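Local coordinates for protein aminotransferase (Neisseria meningitidis Z2491, PDB 3JTX) that probably catalyses the pyridoxal-phosphate-dependent transfer of amino groups between amino acids and keto acids, at residues P11-R16 / F129-E134; D84-D89 / R232-L237; F318-P323 / F327-K332. All coordinates share one frame; numbering follows the deposited sequence. Where two conformers were deposited one is given.

Contact 1. Residues P11-R16 / F129-E134; sequences PYPFAR and FYQIYE. With MES (2-(N-morpholino)-ethanesulfonic acid), chain C.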
loop_
_atom_site.group_PDB
_atom_site.type_symbol
_atom_site.label_atom_id
_atom_site.label_comp_id
_atom_site.label_asym_id
_atom_site.label_seq_id
_atom_site.Cartn_x
_atom_site.Cartn_y
_atom_site.Cartn_z
ATOM N N PRO A 11 6.798 14.441 -7.928
ATOM C CA PRO A 11 7.228 13.041 -7.729
ATOM C C PRO A 11 7.947 12.412 -8.922
ATOM O O PRO A 11 8.621 11.402 -8.742
ATOM C CB PRO A 11 5.906 12.300 -7.459
ATOM C CG PRO A 11 4.864 13.131 -8.155
ATOM C CD PRO A 11 5.328 14.562 -7.965
ATOM N N TYR A 12 7.794 12.997 -10.117
ATOM C CA TYR A 12 8.343 12.416 -11.348
ATOM C C TYR A 12 9.166 13.437 -12.157
ATOM O O TYR A 12 8.626 14.146 -13.022
ATOM C CB TYR A 12 7.229 11.849 -12.235
ATOM C CG TYR A 12 6.287 10.842 -11.586
ATOM C CD1 TYR A 12 6.740 9.863 -10.685
ATOM C CD2 TYR A 12 4.937 10.862 -11.902
ATOM C CE1 TYR A 12 5.847 8.947 -10.109
ATOM C CE2 TYR A 12 4.049 9.961 -11.356
ATOM C CZ TYR A 12 4.491 9.008 -10.475
ATOM O OH TYR A 12 3.544 8.143 -9.968
ATOM N N PRO A 13 10.484 13.499 -11.886
ATOM C CA PRO A 13 11.363 14.424 -12.607
ATOM C C PRO A 13 11.216 14.325 -14.132
ATOM O O PRO A 13 11.174 15.368 -14.791
ATOM C CB PRO A 13 12.767 13.986 -12.180
ATOM C CG PRO A 13 12.581 13.324 -10.842
ATOM C CD PRO A 13 11.216 12.689 -10.889
ATOM N N PHE A 14 11.093 13.095 -14.668
ATOM C CA PHE A 14 11.016 12.870 -16.131
ATOM C C PHE A 14 9.983 13.782 -16.777
ATOM O O PHE A 14 10.171 14.221 -17.919
ATOM C CB PHE A 14 10.722 11.403 -16.495
ATOM C CG PHE A 14 9.248 11.105 -16.717
ATOM C CD1 PHE A 14 8.637 11.397 -17.941
ATOM C CD2 PHE A 14 8.469 10.558 -15.695
ATOM C CE1 PHE A 14 7.280 11.135 -18.145
ATOM C CE2 PHE A 14 7.107 10.293 -15.891
ATOM C CZ PHE A 14 6.513 10.582 -17.119
ATOM N N ALA A 15 8.896 14.067 -16.058
ATOM C CA ALA A 15 7.866 14.974 -16.568
ATOM C C ALA A 15 8.374 16.400 -16.752
ATOM O O ALA A 15 7.894 17.109 -17.626
ATOM C CB ALA A 15 6.619 14.961 -15.667
ATOM N N ARG A 16 9.342 16.820 -15.950
ATOM C CA ARG A 16 9.827 18.216 -15.998
ATOM C C ARG A 16 10.627 18.558 -17.249
ATOM O O ARG A 16 10.826 19.735 -17.565
ATOM C CB ARG A 16 10.666 18.541 -14.774
ATOM C CG ARG A 16 9.845 18.623 -13.509
ATOM C CD ARG A 16 10.582 19.436 -12.479
ATOM N NE ARG A 16 11.553 18.634 -11.740
ATOM C CZ ARG A 16 12.536 19.138 -10.995
ATOM N NH1 ARG A 16 12.718 20.460 -10.899
ATOM N NH2 ARG A 16 13.352 18.315 -10.351
ATOM N N PHE A 129 19.188 12.987 -5.450
ATOM C CA PHE A 129 18.348 12.118 -4.623
ATOM C C PHE A 129 17.248 11.435 -5.433
ATOM O O PHE A 129 16.975 11.799 -6.572
ATOM C CB PHE A 129 17.740 12.921 -3.454
ATOM C CG PHE A 129 16.807 14.031 -3.869
ATOM C CD1 PHE A 129 17.299 15.291 -4.196
ATOM C CD2 PHE A 129 15.432 13.830 -3.898
ATOM C CE1 PHE A 129 16.447 16.313 -4.579
ATOM C CE2 PHE A 129 14.568 14.854 -4.262
ATOM C CZ PHE A 129 15.078 16.097 -4.613
ATOM N N TYR A 130 16.635 10.424 -4.828
ATOM C CA TYR A 130 15.439 9.785 -5.371
ATOM C C TYR A 130 14.240 10.430 -4.709
ATOM O O TYR A 130 14.182 10.549 -3.480
ATOM C CB TYR A 130 15.465 8.273 -5.101
ATOM C CG TYR A 130 14.283 7.469 -5.605
ATOM C CD1 TYR A 130 13.945 7.437 -6.955
ATOM C CD2 TYR A 130 13.543 6.674 -4.731
ATOM C CE1 TYR A 130 12.874 6.641 -7.414
ATOM C CE2 TYR A 130 12.468 5.881 -5.182
ATOM C CZ TYR A 130 12.136 5.872 -6.510
ATOM O OH TYR A 130 11.061 5.089 -6.930
ATOM N N GLN A 131 13.301 10.854 -5.554
ATOM C CA GLN A 131 12.059 11.568 -5.186
ATOM C C GLN A 131 11.423 11.171 -3.851
ATOM O O GLN A 131 11.107 12.042 -3.022
ATOM C CB GLN A 131 11.017 11.375 -6.331
ATOM C CG GLN A 131 10.664 9.830 -6.658
ATOM C CD GLN A 131 10.633 9.466 -8.172
ATOM O OE1 GLN A 131 9.764 8.703 -8.640
ATOM N NE2 GLN A 131 11.572 10.005 -8.923
ATOM N N ILE A 132 11.249 9.863 -3.629
ATOM C CA ILE A 132 10.555 9.345 -2.444
ATOM C C ILE A 132 11.250 9.781 -1.154
ATOM O O ILE A 132 10.598 10.066 -0.171
ATOM C CB ILE A 132 10.438 7.786 -2.470
ATOM C CG1 ILE A 132 9.438 7.334 -3.535
ATOM C CG2 ILE A 132 10.016 7.245 -1.107
ATOM C CD1 ILE A 132 8.056 7.905 -3.359
ATOM N N TYR A 133 12.591 9.864 -1.170
ATOM C CA TYR A 133 13.320 10.247 0.053
ATOM C C TYR A 133 12.853 11.624 0.546
ATOM O O TYR A 133 12.624 11.828 1.743
ATOM C CB TYR A 133 14.852 10.249 -0.123
ATOM C CG TYR A 133 15.453 9.013 -0.755
ATOM C CD1 TYR A 133 14.780 7.781 -0.758
ATOM C CD2 TYR A 133 16.706 9.068 -1.362
ATOM C CE1 TYR A 133 15.336 6.661 -1.376
ATOM C CE2 TYR A 133 17.269 7.941 -1.953
ATOM C CZ TYR A 133 16.579 6.757 -1.964
ATOM O OH TYR A 133 17.128 5.683 -2.603
ATOM N N GLU A 134 12.710 12.559 -0.385
ATOM C CA GLU A 134 12.274 13.911 -0.058
ATOM C C GLU A 134 10.802 13.943 0.348
ATOM O O GLU A 134 10.444 14.497 1.380
ATOM C CB GLU A 134 12.486 14.826 -1.257
ATOM C CG GLU A 134 11.996 16.244 -1.009
ATOM C CD GLU A 134 11.944 17.085 -2.278
ATOM O OE1 GLU A 134 11.495 16.598 -3.350
ATOM O OE2 GLU A 134 12.333 18.255 -2.175
HETATM O O1 MES C . 9.071 4.142 -9.483
HETATM C C2 MES C . 7.876 4.710 -10.063
HETATM C C3 MES C . 8.011 6.142 -10.626
HETATM N N4 MES C . 9.284 6.348 -11.334
HETATM C C5 MES C . 10.320 5.322 -11.245
HETATM C C6 MES C . 10.301 4.790 -9.824
HETATM C C7 MES C . 9.453 7.636 -12.054
HETATM C C8 MES C . 10.567 7.685 -13.123
HETATM S S MES C . 11.515 9.092 -13.020
HETATM O O1S MES C . 12.210 9.182 -11.707
HETATM O O2S MES C . 12.522 8.984 -14.106
HETATM O O3S MES C . 10.622 10.267 -13.195
#
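Probably at the mouth of the active-site cleft, Pro-11, Tyr-12 and Pro-13, leading into helix 13-20, meet Gln-131 in segment 129-134, which runs into helix 131-139, with a MES molecule, probably from the crystallisation liquor, lodged between them. No hydrogen bond joins the two segments directly; the sulfonate links them instead. From one side Gln-131 NE2 gives an N-H to MES O1S over 3.0 Å at 162°, and from the other the backbone N of Phe-14 reaches MES O3S at 3.2 Å, about as straight. In Gln-131, CG sits between the backbone N and the carbonyl carbon (chi1 58°), and the side chain bends again at the next bond, which brings the amide to the sulfonate. Its OE1 then lies in the plane of the Tyr-12 ring, at the edge, 3.8 Å from Tyr-12 CD1, with amide and ring planes 63° apart. The same oxygen accepts from Arg-101, so the amide's two ends have different partners, which should fix its rotation. Pro-13 crosses the amide at about a right angle, its CD 3.3 Å from Gln-131 NE2. Pro-11 O is modelled too near the amide carbon, and that approach is doubtful. Tyr-12 also packs on the ligand, CE1 3.6 Å from MES C3, while Phe-14 turns its ring edge to MES O3S, with CD2 3.3 Å from it. Arg-374 and Gly-38 N hydrogen-bond the MES as well, and Tyr-273 of the second subunit packs on Pro-11. Gathering Arg-374, the Gln-131 amide and the N-H groups of Phe-14 and Gly-38 should favour a bound anion, consistent with a pocket that receives the carboxylate of an amino-acid substrate.

Contact 2. Residues D84-D89 / R232-L237; sequences DGLTVD and RSRQKL
Two hydrogen bonds from Arg-234 to the backbone oxygen of Thr-87 supply the polar part of this loop-to-loop contact. The guanidinium comes end-on: NH1 and NH2 each lie 3.0 Å from Thr-87 O, which stays close to the guanidinium plane. Sharing one acceptor bends both bonds, to 139° at NH1 and 141° at NH2. The donors differ at the carbonyl, NH1 being only slightly tilted from its plane whereas NH2 stands well above it. NH1 also forms a salt bridge with Glu-93, whose carboxylate accepts from the backbone N of Asp-89, so the charged head is tied to the 84-89 loop region twice.

Apolar packing flanks the group. Val-88 lays CG2 over one guanidinium face, 3.8 Å from Arg-234 CZ, and Leu-86 CD1 approaches the edge at 3.5 Å from Arg-234 NH2.

An ST turn and a type II beta turn shape the backbone around Arg-234. Ser-233 OG accepts from Gln-235 N in the first, and Leu-237 N bonds Arg-234 O at 3.2 Å to close the second. The Arg-234 side chain runs extended from CG to NE to span the gap.

Leu-224 of helix 223-229 touches both Leu-86 and Arg-234. The contact thus joins the loop between helix 69-82 and strand 94-97 to the loop between helix 223-229 and strand 237-242 of the mixed sheet.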
loop_
_atom_site.group_PDB
_atom_site.type_symbol
_atom_site.label_atom_id
_atom_site.label_comp_id
_atom_site.label_asym_id
_atom_site.label_seq_id
_atom_site.Cartn_x
_atom_site.Cartn_y
_atom_site.Cartn_z
ATOM N N ASP A 84 27.175 -14.306 -0.637
ATOM C CA ASP A 84 28.243 -15.208 -0.252
ATOM C C ASP A 84 28.059 -15.803 1.142
ATOM O O ASP A 84 28.963 -15.743 1.970
ATOM C CB ASP A 84 29.585 -14.478 -0.356
ATOM C CG ASP A 84 30.767 -15.433 -0.350
ATOM O OD1 ASP A 84 30.605 -16.591 -0.798
ATOM O OD2 ASP A 84 31.846 -15.030 0.125
ATOM N N GLY A 85 26.882 -16.376 1.385
ATOM C CA GLY A 85 26.583 -17.068 2.638
ATOM C C GLY A 85 25.905 -16.263 3.731
ATOM O O GLY A 85 25.654 -16.785 4.808
ATOM N N LEU A 86 25.583 -14.999 3.456
ATOM C CA LEU A 86 24.834 -14.170 4.392
ATOM C C LEU A 86 23.613 -14.925 4.914
ATOM O O LEU A 86 22.795 -15.385 4.126
ATOM C CB LEU A 86 24.374 -12.876 3.705
ATOM C CG LEU A 86 23.781 -11.785 4.608
ATOM C CD1 LEU A 86 24.873 -11.137 5.470
ATOM C CD2 LEU A 86 23.092 -10.762 3.757
ATOM N N THR A 87 23.522 -15.060 6.239
ATOM C CA THR A 87 22.421 -15.760 6.888
ATOM C C THR A 87 21.490 -14.758 7.580
ATOM O O THR A 87 21.872 -14.099 8.554
ATOM C CB THR A 87 22.926 -16.785 7.911
ATOM O OG1 THR A 87 23.717 -16.122 8.905
ATOM C CG2 THR A 87 23.772 -17.854 7.220
ATOM N N VAL A 88 20.271 -14.659 7.057
ATOM C CA VAL A 88 19.246 -13.742 7.536
ATOM C C VAL A 88 18.023 -14.593 7.888
ATOM O O VAL A 88 17.609 -15.448 7.110
ATOM C CB VAL A 88 18.904 -12.705 6.426
ATOM C CG1 VAL A 88 17.708 -11.817 6.804
ATOM C CG2 VAL A 88 20.139 -11.857 6.096
ATOM N N ASP A 89 17.448 -14.369 9.058
ATOM C CA ASP A 89 16.416 -15.276 9.586
ATOM C C ASP A 89 15.048 -14.931 8.996
ATOM O O ASP A 89 14.527 -13.860 9.247
ATOM C CB ASP A 89 16.407 -15.177 11.126
ATOM C CG ASP A 89 15.463 -16.173 11.793
ATOM O OD1 ASP A 89 14.550 -16.718 11.140
ATOM O OD2 ASP A 89 15.646 -16.404 13.005
ATOM N N ARG A 232 29.985 -6.288 12.184
ATOM C CA ARG A 232 28.973 -5.435 12.803
ATOM C C ARG A 232 27.623 -6.131 12.767
ATOM O O ARG A 232 27.324 -6.823 11.805
ATOM C CB ARG A 232 28.898 -4.127 12.001
ATOM C CG ARG A 232 27.948 -3.082 12.547
ATOM C CD ARG A 232 27.975 -1.802 11.701
ATOM N NE ARG A 232 27.173 -0.754 12.329
ATOM C CZ ARG A 232 27.625 0.091 13.256
ATOM N NH1 ARG A 232 28.900 0.051 13.656
ATOM N NH2 ARG A 232 26.797 0.988 13.782
ATOM N N SER A 233 26.815 -5.953 13.810
ATOM C CA SER A 233 25.464 -6.507 13.851
ATOM C C SER A 233 24.544 -5.773 12.856
ATOM O O SER A 233 24.933 -4.794 12.229
ATOM C CB SER A 233 24.891 -6.373 15.268
ATOM O OG SER A 233 24.418 -5.051 15.511
ATOM N N ARG A 234 23.313 -6.237 12.751
ATOM C CA ARG A 234 22.301 -5.584 11.921
ATOM C C ARG A 234 21.441 -4.587 12.688
ATOM O O ARG A 234 20.387 -4.203 12.199
ATOM C CB ARG A 234 21.387 -6.636 11.321
ATOM C CG ARG A 234 22.024 -7.389 10.236
ATOM C CD ARG A 234 21.212 -8.617 9.880
ATOM N NE ARG A 234 22.110 -9.475 9.155
ATOM C CZ ARG A 234 22.124 -10.793 9.179
ATOM N NH1 ARG A 234 21.231 -11.511 9.864
ATOM N NH2 ARG A 234 23.055 -11.394 8.472
ATOM N N GLN A 235 21.856 -4.173 13.883
ATOM C CA GLN A 235 21.054 -3.239 14.676
ATOM C C GLN A 235 20.901 -1.916 13.920
ATOM O O GLN A 235 21.896 -1.347 13.435
ATOM C CB GLN A 235 21.693 -2.983 16.051
ATOM C CG GLN A 235 20.785 -2.216 17.010
ATOM C CD GLN A 235 21.415 -1.971 18.364
ATOM O OE1 GLN A 235 20.960 -2.495 19.372
ATOM N NE2 GLN A 235 22.460 -1.170 18.392
ATOM N N LYS A 236 19.663 -1.430 13.827
ATOM C CA LYS A 236 19.330 -0.170 13.164
ATOM C C LYS A 236 19.705 -0.131 11.663
ATOM O O LYS A 236 19.951 0.948 11.114
ATOM C CB LYS A 236 19.947 1.008 13.916
ATOM C CG LYS A 236 19.372 1.222 15.332
ATOM C CD LYS A 236 19.869 2.524 15.947
ATOM C CE LYS A 236 19.175 2.781 17.287
ATOM N NZ LYS A 236 19.762 3.949 18.001
ATOM N N LEU A 237 19.765 -1.304 11.029
ATOM C CA LEU A 237 20.014 -1.445 9.584
ATOM C C LEU A 237 18.834 -2.118 8.923
ATOM O O LEU A 237 18.361 -3.136 9.408
ATOM C CB LEU A 237 21.232 -2.329 9.303
ATOM C CG LEU A 237 22.587 -1.963 9.882
ATOM C CD1 LEU A 237 23.643 -2.948 9.343
ATOM C CD2 LEU A 237 22.950 -0.516 9.525
#

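Contact 3. Residues F318-P323 / F327-K332; sequences FDVKLP and FYIWLK
Phe-318 presents one ring face to Leu-331, whose CD2 sits over the ring centre, 4.1 Å from the centroid and 4° off the normal, a well-centred CH-pi contact. Water 1 lies at the edge of that ring, in its plane, while Leu-331 CD1 approaches Phe-318 CB at 3.8 Å. With chi1 at -176°, CG opposite the backbone N, Leu-331 sets CD2 over the ring and CD1 against Val-320 CB. The ring of Tyr-328 carries Phe-327 CD1 over its centre on one face, and its hydroxyl bonds that of Tyr-210.

The segments run roughly antiparallel, 143° apart, so that 318-323 flanks strand 328-332, an outermost strand of the small antiparallel sheet of this chain. That sheet probably belongs to the smaller domain of a fold-type I PLP enzyme, as in class I and II aminotransferases. No direct hydrogen bond pairs the segments; waters stand in. Water 1 accepts from Asp-319 N and donates to Lys-332 O at 2.7 Å. Water 2 donates to Asp-319 O and accepts from Lys-332 N at 2.9 Å, with a weak further bond to Trp-330 O.

Val-320 CG2 meets Ile-329 CG2 at 3.9 Å. Asp-319 OD2 and Lys-332 NZ, 4.2 Å apart, are opposite charges beyond salt-bridge distance. Pro-323 CG packs 3.4 Å from Tyr-328 O, and Phe-307 of helix 294-314 touches both Pro-323 and Ile-329.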
loop_
_atom_site.group_PDB
_atom_site.type_symbol
_atom_site.label_atom_id
_atom_site.label_comp_id
_atom_site.label_asym_id
_atom_site.label_seq_id
_atom_site.Cartn_x
_atom_site.Cartn_y
_atom_site.Cartn_z
ATOM N N PHE A 318 33.366 12.317 -24.893
ATOM C CA PHE A 318 33.064 12.615 -23.492
ATOM C C PHE A 318 33.998 11.940 -22.512
ATOM O O PHE A 318 34.581 10.900 -22.804
ATOM C CB PHE A 318 31.626 12.188 -23.174
ATOM C CG PHE A 318 30.610 12.870 -24.032
ATOM C CD1 PHE A 318 30.231 14.179 -23.767
ATOM C CD2 PHE A 318 30.057 12.224 -25.125
ATOM C CE1 PHE A 318 29.313 14.821 -24.572
ATOM C CE2 PHE A 318 29.129 12.860 -25.927
ATOM C CZ PHE A 318 28.764 14.166 -25.660
ATOM N N ASP A 319 34.100 12.542 -21.332
ATOM C CA ASP A 319 34.845 11.984 -20.224
ATOM C C ASP A 319 33.870 11.103 -19.459
ATOM O O ASP A 319 33.091 11.592 -18.642
ATOM C CB ASP A 319 35.379 13.111 -19.339
ATOM C CG ASP A 319 36.213 12.610 -18.170
ATOM O OD1 ASP A 319 36.525 11.397 -18.100
ATOM O OD2 ASP A 319 36.559 13.451 -17.310
ATOM N N VAL A 320 33.905 9.806 -19.746
ATOM C CA VAL A 320 32.897 8.881 -19.236
ATOM C C VAL A 320 33.492 7.491 -19.139
ATOM O O VAL A 320 34.405 7.145 -19.893
ATOM C CB VAL A 320 31.642 8.845 -20.158
ATOM C CG1 VAL A 320 32.013 8.371 -21.539
ATOM C CG2 VAL A 320 30.532 7.969 -19.570
ATOM N N LYS A 321 32.977 6.712 -18.196
ATOM C CA LYS A 321 33.407 5.325 -18.000
ATOM C C LYS A 321 32.219 4.471 -17.589
ATOM O O LYS A 321 31.173 4.993 -17.230
ATOM C CB LYS A 321 34.508 5.255 -16.931
ATOM C CG LYS A 321 34.055 5.656 -15.522
ATOM N N LEU A 322 32.382 3.156 -17.652
ATOM C CA LEU A 322 31.355 2.227 -17.193
ATOM C C LEU A 322 31.006 2.555 -15.740
ATOM O O LEU A 322 31.895 2.733 -14.936
ATOM C CB LEU A 322 31.903 0.809 -17.283
ATOM C CG LEU A 322 30.971 -0.389 -17.194
ATOM C CD1 LEU A 322 29.997 -0.441 -18.349
ATOM C CD2 LEU A 322 31.851 -1.638 -17.186
ATOM N N PRO A 323 29.711 2.675 -15.401
ATOM C CA PRO A 323 29.376 2.888 -13.988
ATOM C C PRO A 323 29.627 1.632 -13.144
ATOM O O PRO A 323 29.899 0.554 -13.707
ATOM C CB PRO A 323 27.892 3.222 -14.036
ATOM C CG PRO A 323 27.390 2.490 -15.230
ATOM C CD PRO A 323 28.512 2.492 -16.236
ATOM N N PHE A 327 21.533 0.721 -14.693
ATOM C CA PHE A 327 21.391 0.950 -16.131
ATOM C C PHE A 327 21.483 2.421 -16.543
ATOM O O PHE A 327 21.062 2.791 -17.651
ATOM C CB PHE A 327 20.147 0.225 -16.726
ATOM C CG PHE A 327 18.816 0.530 -16.062
ATOM C CD1 PHE A 327 18.325 1.826 -15.958
ATOM C CD2 PHE A 327 18.002 -0.517 -15.626
ATOM C CE1 PHE A 327 17.077 2.072 -15.405
ATOM C CE2 PHE A 327 16.761 -0.274 -15.058
ATOM C CZ PHE A 327 16.294 1.024 -14.952
ATOM N N TYR A 328 22.085 3.252 -15.694
ATOM C CA TYR A 328 22.275 4.672 -16.005
ATOM C C TYR A 328 23.703 4.992 -16.385
ATOM O O TYR A 328 24.650 4.374 -15.867
ATOM C CB TYR A 328 21.888 5.549 -14.813
ATOM C CG TYR A 328 20.473 5.338 -14.383
ATOM C CD1 TYR A 328 19.405 5.773 -15.179
ATOM C CD2 TYR A 328 20.189 4.704 -13.190
ATOM C CE1 TYR A 328 18.083 5.571 -14.774
ATOM C CE2 TYR A 328 18.878 4.495 -12.778
ATOM C CZ TYR A 328 17.833 4.932 -13.559
ATOM O OH TYR A 328 16.535 4.676 -13.133
ATOM N N ILE A 329 23.846 5.937 -17.314
ATOM C CA ILE A 329 25.091 6.643 -17.538
ATOM C C ILE A 329 24.850 8.083 -17.022
ATOM O O ILE A 329 23.920 8.765 -17.462
ATOM C CB ILE A 329 25.471 6.685 -19.021
ATOM C CG1 ILE A 329 25.718 5.266 -19.560
ATOM C CG2 ILE A 329 26.713 7.533 -19.224
ATOM C CD1 ILE A 329 26.059 5.240 -21.038
ATOM N N TRP A 330 25.668 8.510 -16.065
ATOM C CA TRP A 330 25.624 9.874 -15.522
ATOM C C TRP A 330 26.674 10.659 -16.298
ATOM O O TRP A 330 27.846 10.722 -15.911
ATOM C CB TRP A 330 25.890 9.791 -14.006
ATOM C CG TRP A 330 25.785 11.028 -13.133
ATOM C CD1 TRP A 330 26.735 11.461 -12.223
ATOM C CD2 TRP A 330 24.668 11.910 -12.983
ATOM N NE1 TRP A 330 26.280 12.560 -11.548
ATOM C CE2 TRP A 330 25.021 12.869 -12.002
ATOM C CE3 TRP A 330 23.409 11.998 -13.592
ATOM C CZ2 TRP A 330 24.162 13.910 -11.625
ATOM C CZ3 TRP A 330 22.557 13.047 -13.227
ATOM C CH2 TRP A 330 22.927 13.970 -12.240
ATOM N N LEU A 331 26.249 11.250 -17.410
ATOM C CA LEU A 331 27.168 11.807 -18.387
ATOM C C LEU A 331 27.559 13.257 -18.076
ATOM O O LEU A 331 26.706 14.152 -18.003
ATOM C CB LEU A 331 26.555 11.715 -19.790
ATOM C CG LEU A 331 27.481 12.177 -20.921
ATOM C CD1 LEU A 331 28.664 11.202 -21.066
ATOM C CD2 LEU A 331 26.731 12.330 -22.246
ATOM N N LYS A 332 28.857 13.481 -17.903
ATOM C CA LYS A 332 29.394 14.822 -17.702
ATOM C C LYS A 332 29.278 15.624 -18.999
ATOM O O LYS A 332 29.794 15.221 -20.042
ATOM C CB LYS A 332 30.858 14.750 -17.234
ATOM C CG LYS A 332 31.457 16.099 -16.801
ATOM C CD LYS A 332 32.931 15.947 -16.358
ATOM C CE LYS A 332 33.708 17.262 -16.471
ATOM N NZ LYS A 332 35.137 17.145 -16.010
HETATM O O HOH W 1 32.395 14.927 -20.758
HETATM O O HOH W 2 30.674 11.269 -17.598
#

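Overall arrangement
Contacts 1 and 2 interlock along the chain, 84-89 falling between the halves of contact 1, and their centres lie about 30 Å apart, on opposite sides of the chain's centre. Both attach to the seven-stranded mixed sheet: segment 129-134 follows strand 122-127, and the loop of contact 2 enters strand 237-242, beyond which lies Lys-245, the residue carrying pyridoxal phosphate. Contact 3 comes later, centred about 20 Å from contact 1 and about 32 Å from contact 2, on the small antiparallel sheet. Its strand 328-332 pairs with 372-376, whose Arg-374 binds the MES of contact 1; nearest atoms of these two contacts are about 7 Å apart. The active-site cleft probably draws on both sheets, while contact 2 joins loops away from it.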